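Long-range contacts in beta-d-glucoside glucohydrolase (Hypocrea jecorina, PDB 3ZZ1), which probably hydrolyses terminal, non-reducing beta-D-glucosyl residues with release of beta-D-glucose, as part of cellulose degradation: residues 30-35 with 265-270; 74-79 with 91-96. One frame throughout, in Å; residues are numbered along the deposited sequence.

Contact 1: residues 30-35 with 265-270; sequences GIVSGV and RLWGPA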
ATOM      1  N   GLY A  30      22.377  22.415  -7.834  1.00 13.31           N
ATOM      2  CA  GLY A  30      22.571  21.103  -8.453  1.00 13.30           C
ATOM      3  C   GLY A  30      22.027  19.957  -7.609  1.00 13.28           C
ATOM      4  O   GLY A  30      21.561  18.950  -8.147  1.00 13.16           O
ATOM      5  N   ILE A  31      22.088  20.117  -6.288  1.00 13.21           N
ATOM      6  CA  ILE A  31      21.589  19.113  -5.345  1.00 13.18           C
ATOM      7  C   ILE A  31      20.053  19.022  -5.341  1.00 13.48           C
ATOM      8  O   ILE A  31      19.490  17.930  -5.204  1.00 13.78           O
ATOM      9  CB  ILE A  31      22.148  19.366  -3.908  1.00 13.34           C
ATOM     10  CG1 ILE A  31      23.669  19.127  -3.886  1.00 12.56           C
ATOM     11  CG2 ILE A  31      21.453  18.475  -2.866  1.00 12.82           C
ATOM     12  CD1 ILE A  31      24.350  19.454  -2.563  1.00 11.48           C
ATOM     13  N   VAL A  32      19.388  20.161  -5.512  1.00 13.37           N
ATOM     14  CA  VAL A  32      17.929  20.229  -5.423  1.00 13.36           C
ATOM     15  C   VAL A  32      17.214  20.133  -6.777  1.00 13.61           C
ATOM     16  O   VAL A  32      15.994  19.973  -6.821  1.00 13.56           O
ATOM     17  CB  VAL A  32      17.457  21.512  -4.676  1.00 13.30           C
ATOM     18  CG1 VAL A  32      18.202  21.662  -3.353  1.00 12.86           C
ATOM     19  CG2 VAL A  32      17.643  22.747  -5.538  1.00 12.37           C
ATOM     20  N   SER A  33      17.971  20.228  -7.869  1.00 13.83           N
ATOM     21  CA  SER A  33      17.389  20.265  -9.209  1.00 14.00           C
ATOM     22  C   SER A  33      17.710  19.002 -10.000  1.00 14.31           C
ATOM     23  O   SER A  33      18.880  18.691 -10.238  1.00 14.23           O
ATOM     24  CB  SER A  33      17.883  21.495  -9.980  1.00 13.92           C
ATOM     25  OG  SER A  33      17.793  22.669  -9.195  1.00 13.92           O
ATOM     26  N   GLY A  34      16.665  18.280 -10.401  1.00 14.73           N
ATOM     27  CA  GLY A  34      16.805  17.137 -11.302  1.00 15.39           C
ATOM     28  C   GLY A  34      17.384  17.541 -12.650  1.00 16.04           C
ATOM     29  O   GLY A  34      17.093  18.628 -13.163  1.00 15.78           O
ATOM     30  N   VAL A  35      18.205  16.663 -13.224  1.00 16.64           N
ATOM     31  CA  VAL A  35      18.932  16.976 -14.464  1.00 17.19           C
ATOM     32  C   VAL A  35      18.032  17.064 -15.700  1.00 17.62           C
ATOM     33  O   VAL A  35      18.423  17.636 -16.722  1.00 17.66           O
ATOM     34  CB  VAL A  35      20.114  15.998 -14.721  1.00 17.18           C
ATOM     35  CG1 VAL A  35      21.218  16.214 -13.694  1.00 17.07           C
ATOM     36  CG2 VAL A  35      19.644  14.542 -14.722  1.00 17.28           C
ATOM     37  N   ARG A 265      11.569  23.603 -17.084  1.00 18.40           N
ATOM     38  CA  ARG A 265      12.689  23.527 -16.147  1.00 17.81           C
ATOM     39  C   ARG A 265      12.581  24.693 -15.163  1.00 17.31           C
ATOM     40  O   ARG A 265      13.162  25.760 -15.375  1.00 17.05           O
ATOM     41  CB  ARG A 265      14.042  23.535 -16.877  1.00 17.82           C
ATOM     42  CG  ARG A 265      15.228  23.146 -15.976  1.00 18.44           C
ATOM     43  CD  ARG A 265      16.585  23.232 -16.679  1.00 18.78           C
ATOM     44  NE  ARG A 265      16.752  22.223 -17.727  1.00 19.66           N
ATOM     45  CZ  ARG A 265      17.186  20.980 -17.526  1.00 20.38           C
ATOM     46  NH1 ARG A 265      17.494  20.555 -16.307  1.00 20.70           N
ATOM     47  NH2 ARG A 265      17.300  20.147 -18.551  1.00 21.32           N
ATOM     48  N   LEU A 266      11.825  24.468 -14.088  1.00 16.79           N
ATOM     49  CA  LEU A 266      11.451  25.532 -13.157  1.00 16.16           C
ATOM     50  C   LEU A 266      12.523  25.861 -12.134  1.00 15.86           C
ATOM     51  O   LEU A 266      12.585  26.983 -11.639  1.00 15.67           O
ATOM     52  CB  LEU A 266      10.136  25.199 -12.457  1.00 16.09           C
ATOM     53  CG  LEU A 266       8.900  25.238 -13.359  1.00 16.27           C
ATOM     54  CD1 LEU A 266       7.758  24.469 -12.719  1.00 15.11           C
ATOM     55  CD2 LEU A 266       8.488  26.681 -13.696  1.00 16.12           C
ATOM     56  N   TRP A 267      13.351  24.878 -11.803  1.00 15.32           N
ATOM     57  CA  TRP A 267      14.520  25.133 -10.982  1.00 15.07           C
ATOM     58  C   TRP A 267      15.767  25.125 -11.868  1.00 15.01           C
ATOM     59  O   TRP A 267      15.709  25.611 -12.998  1.00 15.33           O
ATOM     60  CB  TRP A 267      14.574  24.171  -9.790  1.00 14.79           C
ATOM     61  CG  TRP A 267      13.630  24.580  -8.674  1.00 14.14           C
ATOM     62  CD1 TRP A 267      12.752  25.636  -8.680  1.00 13.28           C
ATOM     63  CD2 TRP A 267      13.449  23.924  -7.410  1.00 12.97           C
ATOM     64  NE1 TRP A 267      12.060  25.688  -7.497  1.00 12.99           N
ATOM     65  CE2 TRP A 267      12.468  24.652  -6.698  1.00 12.86           C
ATOM     66  CE3 TRP A 267      14.034  22.804  -6.804  1.00 12.64           C
ATOM     67  CZ2 TRP A 267      12.045  24.284  -5.418  1.00 12.55           C
ATOM     68  CZ3 TRP A 267      13.616  22.441  -5.529  1.00 11.96           C
ATOM     69  CH2 TRP A 267      12.632  23.178  -4.851  1.00 12.29           C
ATOM     70  N   GLY A 268      16.883  24.597 -11.380  1.00 14.90           N
ATOM     71  CA  GLY A 268      18.141  24.708 -12.114  1.00 14.91           C
ATOM     72  C   GLY A 268      18.494  26.178 -12.308  1.00 15.00           C
ATOM     73  O   GLY A 268      18.491  26.941 -11.342  1.00 15.03           O
ATOM     74  N   PRO A 269      18.765  26.594 -13.562  1.00 15.15           N
ATOM     75  CA  PRO A 269      19.120  27.995 -13.820  1.00 15.01           C
ATOM     76  C   PRO A 269      18.048  28.979 -13.345  1.00 15.06           C
ATOM     77  O   PRO A 269      18.385  30.060 -12.858  1.00 15.23           O
ATOM     78  CB  PRO A 269      19.273  28.049 -15.347  1.00 14.99           C
ATOM     79  CG  PRO A 269      19.566  26.637 -15.749  1.00 15.21           C
ATOM     80  CD  PRO A 269      18.744  25.799 -14.806  1.00 15.09           C
ATOM     81  N   ALA A 270      16.775  28.600 -13.470  1.00 14.82           N
ATOM     82  CA  ALA A 270      15.672  29.444 -13.011  1.00 14.72           C
ATOM     83  C   ALA A 270      15.670  29.628 -11.490  1.00 14.82           C
ATOM     84  O   ALA A 270      15.338  30.713 -11.001  1.00 14.90           O
ATOM     85  CB  ALA A 270      14.338  28.906 -13.497  1.00 14.74           C
TER
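Ser33 OG is gripped from two directions: it accepts a hydrogen bond from Gly268 N at 3.1 Å (N-H...O 147°) and gives its own proton to Val29 O in the last turn of helix 25-32. With OG beside the backbone N (chi1 -47°), the hydroxyl links the end of that helix to the N-cap residue of helix 269-276, in the family 3 N-terminal region of the TIM-barrel clan. An alanine here would probably leave both Gly268 N and Val29 O without this mate. Val32 O lies at the indole edge of Trp267, in the ring plane, 3.4 Å from CE3; the two side chains cross at about a right angle, Val32 CG2 3.8 Å from Trp267 CE3. The indole NE1 is held by Thr243 O, while Met288 of helix 282-298 touches both Val32 and Trp267. Nearer the surface, the Arg265 chain is bent at chi3; NH1 donates to Val35 O at 3.1 Å and NH2, weakly, at 3.3 Å. NH1 sits above the carbonyl plane, though Val35 O lies in that of the guanidinium. Each hydrogen bond across the segments thus pairs a side-chain group with a backbone atom, and Arg265 meets a carbonyl dipole here rather than an opposite charge.

Contact 2: residues 74-79 with 91-96; sequences AFTPGV and RERGQF
Arg93 clasps Thr76 O side-on, with NE at 2.9 Å and NH2 at 2.8 Å from that one oxygen. The oxygen lies close to the guanidinium plane; seen from the carbonyl, NH2 is in plane and NE is tilted 27° from it. CG stands anti to the backbone N (chi1 -175°), and the chain stays extended from there to NE, so the arginine spans the gap between helix 87-103 and the loop before helix 78-83. Gly78 CA lies over one guanidinium face, 3.8 Å above the plane and offset toward the rim. Gly78 N is 3.3 Å from Arg93 NH2, but both are donors and no bond forms; NH2 has a weak second acceptor in Pro63 O. The N-terminus of helix 78-83 would be a poor neighbour for the positive charge, which the doubly gripped carbonyl is likely to offset in part.

That polar end is buried and tight, and Phe75 packs closely too, its CE2 and CZ each 3.5 Å from Phe96 CB. Beyond CB the ring of the partly exposed Phe96 leads away, toward the less buried side. Glu92 CG sits 3.6 Å above the centre of one face of that ring, which also meets His319.

Both segments lie in the family 3 N-terminal region, of the TIM-barrel clan. Helix 320-329 packs alongside, with Val323 on Phe75, Ile326 on Thr76 and Asn322 on Arg93 and Phe96; Ile97 and Glu100 of helix 87-103 also touch Phe75. Phe75 pairs through its backbone with Leu64, a few residues beyond strand 58-60.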
ATOM      1  N   ALA A  74      10.308  -9.131  -8.603  1.00 12.68           N
ATOM      2  CA  ALA A  74       9.019  -8.463  -8.626  1.00 12.43           C
ATOM      3  C   ALA A  74       8.267  -8.835  -7.350  1.00 12.44           C
ATOM      4  O   ALA A  74       7.666  -9.910  -7.259  1.00 12.56           O
ATOM      5  CB  ALA A  74       8.227  -8.877  -9.853  1.00 12.36           C
ATOM      6  N   PHE A  75       8.319  -7.953  -6.356  1.00 11.94           N
ATOM      7  CA  PHE A  75       7.623  -8.204  -5.101  1.00 11.61           C
ATOM      8  C   PHE A  75       6.124  -8.012  -5.283  1.00 11.47           C
ATOM      9  O   PHE A  75       5.681  -7.401  -6.261  1.00 11.59           O
ATOM     10  CB  PHE A  75       8.174  -7.316  -3.979  1.00 11.61           C
ATOM     11  CG  PHE A  75       9.595  -7.643  -3.592  1.00 11.41           C
ATOM     12  CD1 PHE A  75      10.667  -7.041  -4.252  1.00 11.29           C
ATOM     13  CD2 PHE A  75       9.858  -8.557  -2.575  1.00 11.24           C
ATOM     14  CE1 PHE A  75      11.979  -7.337  -3.903  1.00 11.59           C
ATOM     15  CE2 PHE A  75      11.169  -8.863  -2.213  1.00 11.67           C
ATOM     16  CZ  PHE A  75      12.234  -8.255  -2.881  1.00 12.22           C
ATOM     17  N   THR A  76       5.343  -8.566  -4.362  1.00 11.05           N
ATOM     18  CA  THR A  76       3.903  -8.371  -4.383  1.00 10.75           C
ATOM     19  C   THR A  76       3.619  -6.887  -4.189  1.00 10.64           C
ATOM     20  O   THR A  76       4.393  -6.200  -3.515  1.00 10.41           O
ATOM     21  CB  THR A  76       3.198  -9.164  -3.262  1.00 10.59           C
ATOM     22  OG1 THR A  76       3.633  -8.683  -1.982  1.00 10.34           O
ATOM     23  CG2 THR A  76       3.496 -10.659  -3.380  1.00 10.70           C
ATOM     24  N   PRO A  77       2.526  -6.382  -4.794  1.00 10.70           N
ATOM     25  CA  PRO A  77       2.032  -5.048  -4.463  1.00 10.51           C
ATOM     26  C   PRO A  77       1.797  -4.889  -2.962  1.00 10.29           C
ATOM     27  O   PRO A  77       1.561  -5.880  -2.259  1.00 10.22           O
ATOM     28  CB  PRO A  77       0.696  -4.995  -5.193  1.00 10.40           C
ATOM     29  CG  PRO A  77       0.924  -5.825  -6.404  1.00 10.83           C
ATOM     30  CD  PRO A  77       1.825  -6.944  -5.967  1.00 10.63           C
ATOM     31  N   GLY A  78       1.856  -3.652  -2.488  1.00 10.09           N
ATOM     32  CA  GLY A  78       1.582  -3.340  -1.087  1.00 10.17           C
ATOM     33  C   GLY A  78       0.260  -3.883  -0.565  1.00 10.08           C
ATOM     34  O   GLY A  78       0.167  -4.276   0.601  1.00 10.18           O
ATOM     35  N   VAL A  79      -0.763  -3.912  -1.420  1.00 10.12           N
ATOM     36  CA  VAL A  79      -2.094  -4.379  -1.001  1.00 10.03           C
ATOM     37  C   VAL A  79      -2.065  -5.852  -0.554  1.00  9.98           C
ATOM     38  O   VAL A  79      -2.729  -6.230   0.421  1.00  9.86           O
ATOM     39  CB  VAL A  79      -3.199  -4.098  -2.072  1.00 10.00           C
ATOM     40  CG1 VAL A  79      -3.074  -5.027  -3.284  1.00 10.08           C
ATOM     41  CG2 VAL A  79      -4.598  -4.193  -1.455  1.00  9.65           C
ATOM     42  N   ARG A  91       7.692  -6.048   7.031  1.00 11.91           N
ATOM     43  CA  ARG A  91       9.044  -5.517   7.261  1.00 12.15           C
ATOM     44  C   ARG A  91      10.071  -6.204   6.357  1.00 12.06           C
ATOM     45  O   ARG A  91      10.933  -5.540   5.766  1.00 11.82           O
ATOM     46  CB  ARG A  91       9.471  -5.642   8.726  1.00 12.49           C
ATOM     47  CG  ARG A  91      10.672  -4.758   9.064  1.00 13.80           C
ATOM     48  CD  ARG A  91      11.493  -5.260  10.242  1.00 16.54           C
ATOM     49  NE  ARG A  91      12.695  -4.432  10.404  1.00 18.90           N
ATOM     50  CZ  ARG A  91      13.895  -4.708   9.887  1.00 19.66           C
ATOM     51  NH1 ARG A  91      14.095  -5.816   9.176  1.00 20.24           N
ATOM     52  NH2 ARG A  91      14.904  -3.874  10.091  1.00 19.74           N
ATOM     53  N   GLU A  92       9.971  -7.529   6.254  1.00 11.90           N
ATOM     54  CA  GLU A  92      10.885  -8.315   5.425  1.00 12.12           C
ATOM     55  C   GLU A  92      10.842  -7.880   3.960  1.00 11.89           C
ATOM     56  O   GLU A  92      11.889  -7.748   3.314  1.00 11.87           O
ATOM     57  CB  GLU A  92      10.590  -9.819   5.554  1.00 12.05           C
ATOM     58  CG  GLU A  92      11.392 -10.686   4.604  1.00 12.61           C
ATOM     59  CD  GLU A  92      11.096 -12.161   4.777  1.00 13.77           C
ATOM     60  OE1 GLU A  92      11.686 -12.777   5.685  1.00 14.11           O
ATOM     61  OE2 GLU A  92      10.255 -12.694   4.024  1.00 13.83           O
ATOM     62  N   ARG A  93       9.630  -7.665   3.448  1.00 11.88           N
ATOM     63  CA  ARG A  93       9.427  -7.142   2.097  1.00 11.96           C
ATOM     64  C   ARG A  93      10.227  -5.849   1.895  1.00 12.11           C
ATOM     65  O   ARG A  93      10.914  -5.686   0.886  1.00 11.90           O
ATOM     66  CB  ARG A  93       7.935  -6.914   1.832  1.00 11.96           C
ATOM     67  CG  ARG A  93       7.577  -6.484   0.408  1.00 11.36           C
ATOM     68  CD  ARG A  93       6.053  -6.402   0.232  1.00 11.12           C
ATOM     69  NE  ARG A  93       5.628  -5.687  -0.981  1.00 10.39           N
ATOM     70  CZ  ARG A  93       5.580  -4.359  -1.103  1.00 10.30           C
ATOM     71  NH1 ARG A  93       5.956  -3.574  -0.099  1.00 10.34           N
ATOM     72  NH2 ARG A  93       5.174  -3.808  -2.240  1.00  8.65           N
ATOM     73  N   GLY A  94      10.145  -4.950   2.869  1.00 12.44           N
ATOM     74  CA  GLY A  94      10.918  -3.706   2.849  1.00 12.93           C
ATOM     75  C   GLY A  94      12.419  -3.944   2.843  1.00 13.17           C
ATOM     76  O   GLY A  94      13.143  -3.340   2.049  1.00 13.40           O
ATOM     77  N   GLN A  95      12.883  -4.831   3.724  1.00 13.26           N
ATOM     78  CA  GLN A  95      14.302  -5.193   3.806  1.00 13.52           C
ATOM     79  C   GLN A  95      14.825  -5.766   2.490  1.00 13.19           C
ATOM     80  O   GLN A  95      15.901  -5.385   2.013  1.00 13.19           O
ATOM     81  CB  GLN A  95      14.545  -6.194   4.946  1.00 13.68           C
ATOM     82  CG  GLN A  95      16.019  -6.627   5.097  1.00 15.11           C
ATOM     83  CD  GLN A  95      16.203  -7.818   6.027  1.00 16.60           C
ATOM     84  OE1 GLN A  95      16.798  -8.831   5.647  1.00 17.49           O
ATOM     85  NE2 GLN A  95      15.687  -7.705   7.246  1.00 16.48           N
ATOM     86  N   PHE A  96      14.049  -6.675   1.912  1.00 12.96           N
ATOM     87  CA  PHE A  96      14.432  -7.354   0.681  1.00 12.80           C
ATOM     88  C   PHE A  96      14.458  -6.371  -0.494  1.00 12.72           C
ATOM     89  O   PHE A  96      15.386  -6.399  -1.302  1.00 12.69           O
ATOM     90  CB  PHE A  96      13.495  -8.541   0.418  1.00 12.59           C
ATOM     91  CG  PHE A  96      13.770  -9.757   1.280  1.00 12.45           C
ATOM     92  CD1 PHE A  96      14.643  -9.699   2.368  1.00 12.89           C
ATOM     93  CD2 PHE A  96      13.135 -10.963   1.007  1.00 12.64           C
ATOM     94  CE1 PHE A  96      14.890 -10.827   3.160  1.00 12.77           C
ATOM     95  CE2 PHE A  96      13.373 -12.102   1.790  1.00 12.41           C
ATOM     96  CZ  PHE A  96      14.256 -12.033   2.865  1.00 12.74           C
TER

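Contact 1 is peripheral, its centre about 31 Å from the centre of the chain, whereas contact 2 is deep, its centre about 10 Å from it. They share no helix or strand and do not touch: their nearest atoms are about 23 Å apart, although contact 2 is nested within the long loop of sequence that contact 1 closes. In each an arginine donates twice to one carbonyl oxygen, but that of contact 1 is exposed and one of its bonds is weak, while that of contact 2 is buried, with two short bonds. Contact 1 joins the end of helix 25-32 to the start of helix 269-276, some 230 residues further on; contact 2 ties helix 87-103 to the loop leading into the preceding helix, 78-83.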